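Local coordinates for mandelate racemase/muconate lactonizing protein (Alicyclobacillus acidocaldarius LAA1, PDB 3QLD) that is of unassigned function but belongs to the enolase superfamily, pairing an enolase-like N-terminal domain with a TIM-barrel C-terminal domain, at residues D151-S156 with R178-A183; V140-G145 with D158-Q163. One frame throughout, in Å; residues are numbered along the deposited sequence.

Contact 1. Residues D151-S156 with R178-A183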
loop_
_atom_site.group_PDB
_atom_site.type_symbol
_atom_site.label_atom_id
_atom_site.label_comp_id
_atom_site.label_asym_id
_atom_site.label_seq_id
_atom_site.Cartn_x
_atom_site.Cartn_y
_atom_site.Cartn_z
ATOM N N ASP A 151 29.231 -25.517 -8.722
ATOM C CA ASP A 151 29.089 -26.390 -9.891
ATOM C C ASP A 151 27.673 -26.328 -10.502
ATOM O O ASP A 151 27.510 -26.059 -11.711
ATOM C CB ASP A 151 29.454 -27.846 -9.521
ATOM C CG ASP A 151 30.927 -28.007 -9.063
ATOM O OD1 ASP A 151 31.814 -27.240 -9.532
ATOM O OD2 ASP A 151 31.201 -28.915 -8.227
ATOM N N VAL A 152 26.662 -26.572 -9.660
ATOM C CA VAL A 152 25.268 -26.385 -10.041
ATOM C C VAL A 152 25.133 -25.035 -10.761
ATOM O O VAL A 152 24.641 -24.979 -11.890
ATOM C CB VAL A 152 24.306 -26.423 -8.817
ATOM C CG1 VAL A 152 22.806 -26.228 -9.263
ATOM C CG2 VAL A 152 24.460 -27.710 -8.016
ATOM N N LEU A 153 25.618 -23.967 -10.124
ATOM C CA LEU A 153 25.517 -22.618 -10.706
ATOM C C LEU A 153 26.009 -22.514 -12.157
ATOM O O LEU A 153 25.247 -22.115 -13.065
ATOM C CB LEU A 153 26.239 -21.582 -9.830
ATOM C CG LEU A 153 26.106 -20.209 -10.492
ATOM C CD1 LEU A 153 24.706 -19.669 -10.349
ATOM C CD2 LEU A 153 27.118 -19.257 -9.970
ATOM N N ILE A 154 27.274 -22.863 -12.348
ATOM C CA ILE A 154 27.942 -22.774 -13.662
ATOM C C ILE A 154 27.250 -23.669 -14.698
ATOM O O ILE A 154 27.122 -23.329 -15.892
ATOM C CB ILE A 154 29.450 -23.092 -13.530
ATOM C CG1 ILE A 154 30.186 -21.936 -12.824
ATOM C CG2 ILE A 154 30.082 -23.354 -14.902
ATOM C CD1 ILE A 154 30.314 -20.649 -13.654
ATOM N N GLN A 155 26.755 -24.806 -14.217
ATOM C CA GLN A 155 25.965 -25.667 -15.068
ATOM C C GLN A 155 24.679 -24.961 -15.470
ATOM O O GLN A 155 24.323 -25.003 -16.641
ATOM C CB GLN A 155 25.710 -26.988 -14.380
ATOM C CG GLN A 155 27.027 -27.711 -14.006
ATOM C CD GLN A 155 26.825 -28.949 -13.078
ATOM O OE1 GLN A 155 25.854 -29.728 -13.222
ATOM N NE2 GLN A 155 27.765 -29.143 -12.149
ATOM N N SER A 156 24.006 -24.272 -14.524
ATOM C CA SER A 156 22.806 -23.517 -14.857
ATOM C C SER A 156 23.105 -22.422 -15.860
ATOM O O SER A 156 22.320 -22.240 -16.790
ATOM C CB SER A 156 22.178 -22.885 -13.601
ATOM O OG SER A 156 21.695 -23.911 -12.758
ATOM N N ARG A 178 30.240 -12.835 -4.217
ATOM C CA ARG A 178 31.502 -12.580 -4.955
ATOM C C ARG A 178 31.964 -13.851 -5.717
ATOM O O ARG A 178 32.358 -13.780 -6.887
ATOM C CB ARG A 178 32.589 -12.071 -3.989
ATOM C CG ARG A 178 33.762 -11.424 -4.702
ATOM C CD ARG A 178 35.006 -11.322 -3.838
ATOM N NE ARG A 178 36.207 -11.022 -4.643
ATOM C CZ ARG A 178 37.384 -11.650 -4.558
ATOM N NH1 ARG A 178 37.572 -12.662 -3.700
ATOM N NH2 ARG A 178 38.399 -11.256 -5.338
ATOM N N ALA A 179 31.882 -15.008 -5.064
ATOM C CA ALA A 179 32.415 -16.256 -5.674
ATOM C C ALA A 179 31.658 -16.696 -6.954
ATOM O O ALA A 179 32.264 -16.993 -8.034
ATOM C CB ALA A 179 32.466 -17.366 -4.629
ATOM N N ALA A 180 30.331 -16.699 -6.848
ATOM C CA ALA A 180 29.493 -16.970 -7.996
ATOM C C ALA A 180 29.743 -15.980 -9.120
ATOM O O ALA A 180 29.956 -16.413 -10.261
ATOM C CB ALA A 180 27.990 -16.987 -7.599
ATOM N N ILE A 181 29.651 -14.668 -8.833
ATOM C CA ILE A 181 29.812 -13.641 -9.868
ATOM C C ILE A 181 31.201 -13.665 -10.539
ATOM O O ILE A 181 31.280 -13.560 -11.770
ATOM C CB ILE A 181 29.477 -12.190 -9.361
ATOM C CG1 ILE A 181 28.014 -12.125 -8.875
ATOM C CG2 ILE A 181 29.803 -11.142 -10.453
ATOM C CD1 ILE A 181 27.688 -10.912 -7.978
ATOM N N LYS A 182 32.243 -13.753 -9.726
ATOM C CA LYS A 182 33.659 -13.880 -10.211
ATOM C C LYS A 182 33.771 -15.036 -11.249
ATOM O O LYS A 182 34.234 -14.814 -12.389
ATOM C CB LYS A 182 34.607 -14.045 -9.021
ATOM C CG LYS A 182 36.163 -14.192 -9.273
ATOM C CD LYS A 182 36.916 -14.377 -7.928
ATOM C CE LYS A 182 36.888 -15.835 -7.398
ATOM N NZ LYS A 182 36.786 -16.053 -5.887
ATOM N N ALA A 183 33.249 -16.204 -10.878
ATOM C CA ALA A 183 33.298 -17.412 -11.723
ATOM C C ALA A 183 32.525 -17.234 -13.005
ATOM O O ALA A 183 33.026 -17.543 -14.111
ATOM C CB ALA A 183 32.818 -18.650 -10.931
#

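Contact 2. Residues V140-G145 with D158-Q163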
loop_
_atom_site.group_PDB
_atom_site.type_symbol
_atom_site.label_atom_id
_atom_site.label_comp_id
_atom_site.label_asym_id
_atom_site.label_seq_id
_atom_site.Cartn_x
_atom_site.Cartn_y
_atom_site.Cartn_z
ATOM N N VAL A 140 15.836 -11.389 -24.093
ATOM C CA VAL A 140 15.197 -12.052 -22.950
ATOM C C VAL A 140 16.322 -12.481 -22.013
ATOM O O VAL A 140 17.331 -12.970 -22.500
ATOM C CB VAL A 140 14.397 -13.308 -23.427
ATOM C CG1 VAL A 140 13.880 -14.063 -22.217
ATOM C CG2 VAL A 140 13.261 -12.910 -24.363
ATOM N N SER A 141 16.174 -12.264 -20.695
ATOM C CA SER A 141 17.132 -12.735 -19.666
ATOM C C SER A 141 16.720 -14.024 -18.968
ATOM O O SER A 141 15.541 -14.314 -18.887
ATOM C CB SER A 141 17.226 -11.603 -18.574
ATOM O OG SER A 141 18.107 -11.930 -17.467
ATOM N N ALA A 142 17.667 -14.737 -18.368
ATOM C CA ALA A 142 17.370 -15.858 -17.510
ATOM C C ALA A 142 17.794 -15.644 -16.042
ATOM O O ALA A 142 18.944 -15.279 -15.744
ATOM C CB ALA A 142 18.072 -17.181 -18.077
ATOM N N THR A 143 16.865 -15.884 -15.109
ATOM C CA THR A 143 17.171 -15.801 -13.675
ATOM C C THR A 143 17.639 -17.136 -13.135
ATOM O O THR A 143 16.990 -18.168 -13.358
ATOM C CB THR A 143 15.923 -15.355 -12.896
ATOM O OG1 THR A 143 15.425 -14.177 -13.533
ATOM C CG2 THR A 143 16.267 -15.074 -11.412
ATOM N N LEU A 144 18.784 -17.133 -12.466
ATOM C CA LEU A 144 19.361 -18.360 -11.914
ATOM C C LEU A 144 19.370 -18.275 -10.390
ATOM O O LEU A 144 19.859 -17.261 -9.811
ATOM C CB LEU A 144 20.776 -18.609 -12.450
ATOM C CG LEU A 144 21.110 -18.487 -13.950
ATOM C CD1 LEU A 144 22.511 -18.898 -14.141
ATOM C CD2 LEU A 144 20.172 -19.330 -14.843
ATOM N N GLY A 145 18.818 -19.318 -9.744
ATOM C CA GLY A 145 18.712 -19.359 -8.274
ATOM C C GLY A 145 20.082 -19.509 -7.656
ATOM O O GLY A 145 21.026 -19.873 -8.349
ATOM N N ASP A 158 25.674 -22.101 -18.181
ATOM C CA ASP A 158 25.907 -22.771 -19.485
ATOM C C ASP A 158 24.604 -23.140 -20.187
ATOM O O ASP A 158 24.427 -22.815 -21.377
ATOM C CB ASP A 158 26.730 -24.036 -19.243
ATOM C CG ASP A 158 28.160 -23.726 -18.835
ATOM O OD1 ASP A 158 28.603 -22.558 -18.974
ATOM O OD2 ASP A 158 28.882 -24.657 -18.392
ATOM N N ALA A 159 23.671 -23.737 -19.416
ATOM C CA ALA A 159 22.365 -24.175 -19.930
ATOM C C ALA A 159 21.564 -22.992 -20.430
ATOM O O ALA A 159 20.992 -23.058 -21.528
ATOM C CB ALA A 159 21.591 -24.954 -18.869
ATOM N N ALA A 160 21.591 -21.874 -19.680
ATOM C CA ALA A 160 20.898 -20.676 -20.144
ATOM C C ALA A 160 21.552 -20.148 -21.401
ATOM O O ALA A 160 20.891 -19.679 -22.328
ATOM C CB ALA A 160 20.882 -19.579 -19.041
ATOM N N VAL A 161 22.864 -20.143 -21.396
ATOM C CA VAL A 161 23.581 -19.537 -22.523
ATOM C C VAL A 161 23.343 -20.396 -23.805
ATOM O O VAL A 161 23.066 -19.845 -24.877
ATOM C CB VAL A 161 25.084 -19.393 -22.250
ATOM C CG1 VAL A 161 25.827 -18.867 -23.515
ATOM C CG2 VAL A 161 25.311 -18.459 -21.075
ATOM N N GLU A 162 23.389 -21.720 -23.631
ATOM C CA GLU A 162 23.246 -22.661 -24.742
ATOM C C GLU A 162 21.909 -22.382 -25.396
ATOM O O GLU A 162 21.731 -22.628 -26.603
ATOM C CB GLU A 162 23.332 -24.105 -24.252
ATOM C CG GLU A 162 24.761 -24.589 -23.950
ATOM C CD GLU A 162 24.826 -25.831 -23.037
ATOM O OE1 GLU A 162 23.767 -26.437 -22.712
ATOM O OE2 GLU A 162 25.960 -26.218 -22.637
ATOM N N GLN A 163 20.984 -21.792 -24.627
ATOM C CA GLN A 163 19.602 -21.624 -25.103
ATOM C C GLN A 163 19.381 -20.277 -25.752
ATOM O O GLN A 163 18.319 -20.012 -26.304
ATOM C CB GLN A 163 18.627 -21.872 -23.971
ATOM C CG GLN A 163 18.682 -23.310 -23.471
ATOM C CD GLN A 163 17.818 -23.531 -22.271
ATOM O OE1 GLN A 163 16.597 -23.469 -22.365
ATOM N NE2 GLN A 163 18.440 -23.797 -21.123
#

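Contact 1. Residues D151-S156 with R178-A183
L153 reaches across to A180 with a single methyl: its CD2 stands 3.4 Å from A180 CB, tighter than usual van der Waals contact. The first side-chain bond of L153 points toward helix 178-187, and with CG anti to the backbone N (chi1 180°) the CD2 methyl is carried across to A180. The small alanine lets that methyl touch A180 CB and lie 3.8 Å from A180 CA. The CA atoms of L153 and A180 are 7.4 Å apart, which a short alanine side chain allows. These are helices 150-162 and 178-187, successive outer helices of the TIM barrel, linked through strand 167-171; their mutual packing forms part of the helical layer around the strands. The neighbouring pair, I154 with A183 nearly a turn after A180, is looser. I154 CD1 lies 4.1 Å from A183 C and 4.2 Å from A183 CB, and I154 is partly exposed, whereas L153 is buried. V184 widens the apolar patch by touching both L153 and I154, and I154 also rests on R187. Toward solvent the residue types change: D151 and Q155 on one helix, R178 and K182 on the other, are polar or charged and exposed, and none of them takes part in the interface.

Contact 2. Residues V140-G145 with D158-Q163
A142 sets its one methyl against that of A160, CB to CB at 3.8 Å, where strand 137-144 passes beneath helix 150-162. Each methyl points at the other segment, and the CA atoms of A142 and A160 are 6.5 Å apart. Such nearness calls for short side chains on both elements, and alanine supplies just enough carbon to make the contact.

Two residues along, L144 again faces the helix, as alternation in an extended strand requires, while T143 between them lies on the opposite face of the sheet and is exposed. In L144, CG stands anti to the carbonyl carbon (chi1 -47°), which carries the branch to the helix. L144 CD2 approaches A160 CB at 4.3 Å, so A160 meets both helix-facing residues of the strand. The longer leucine also reaches back along the same helix to S156 and V157. A160 further touches V168 of the next strand and thus sits over the seam between neighbouring parallel strands.

This is the beta-alpha-beta unit of strand 137-144, helix 150-162 and strand 167-171 in the TIM barrel, with the helix lying on the outside of the strands. The strand's backbone polar groups are engaged within the sheet, A142 pairing with R167 and K169 and L144 with K169.

Q163 folds its side chain back and gives NE2 to A159 O at 2.7 Å, from above the carbonyl plane. On the side turned from the strand, D158 OD1 is salt-bridged to R187 and hydrogen-bonded to Y188 OH. Between strand and helix no hydrogen bond forms; all three touching residues are buried and apolar, consistent with this face of the helix being held by apolar packing, with the polar bonds of D158 made on its other side.

Helix 150-162 takes part in both contacts, meeting helix 178-187 in contact 1 and its own barrel strand in contact 2. The latter lies in the buried layer between strands and helices. Contact 1 lies further out, its centre about 27 Å from the chain's centre against about 19 Å for that of contact 2, and only one of its touching residues is buried. Both are apolar, but contact 1 sets a leucine and an isoleucine against alanines at a partly exposed border flanked by charged residues, contact 2 an alanine and a leucine against one alanine. Their centres are about 12 Å apart, and packing joins them: S156 C lies 4.0 Å from L144 CD1.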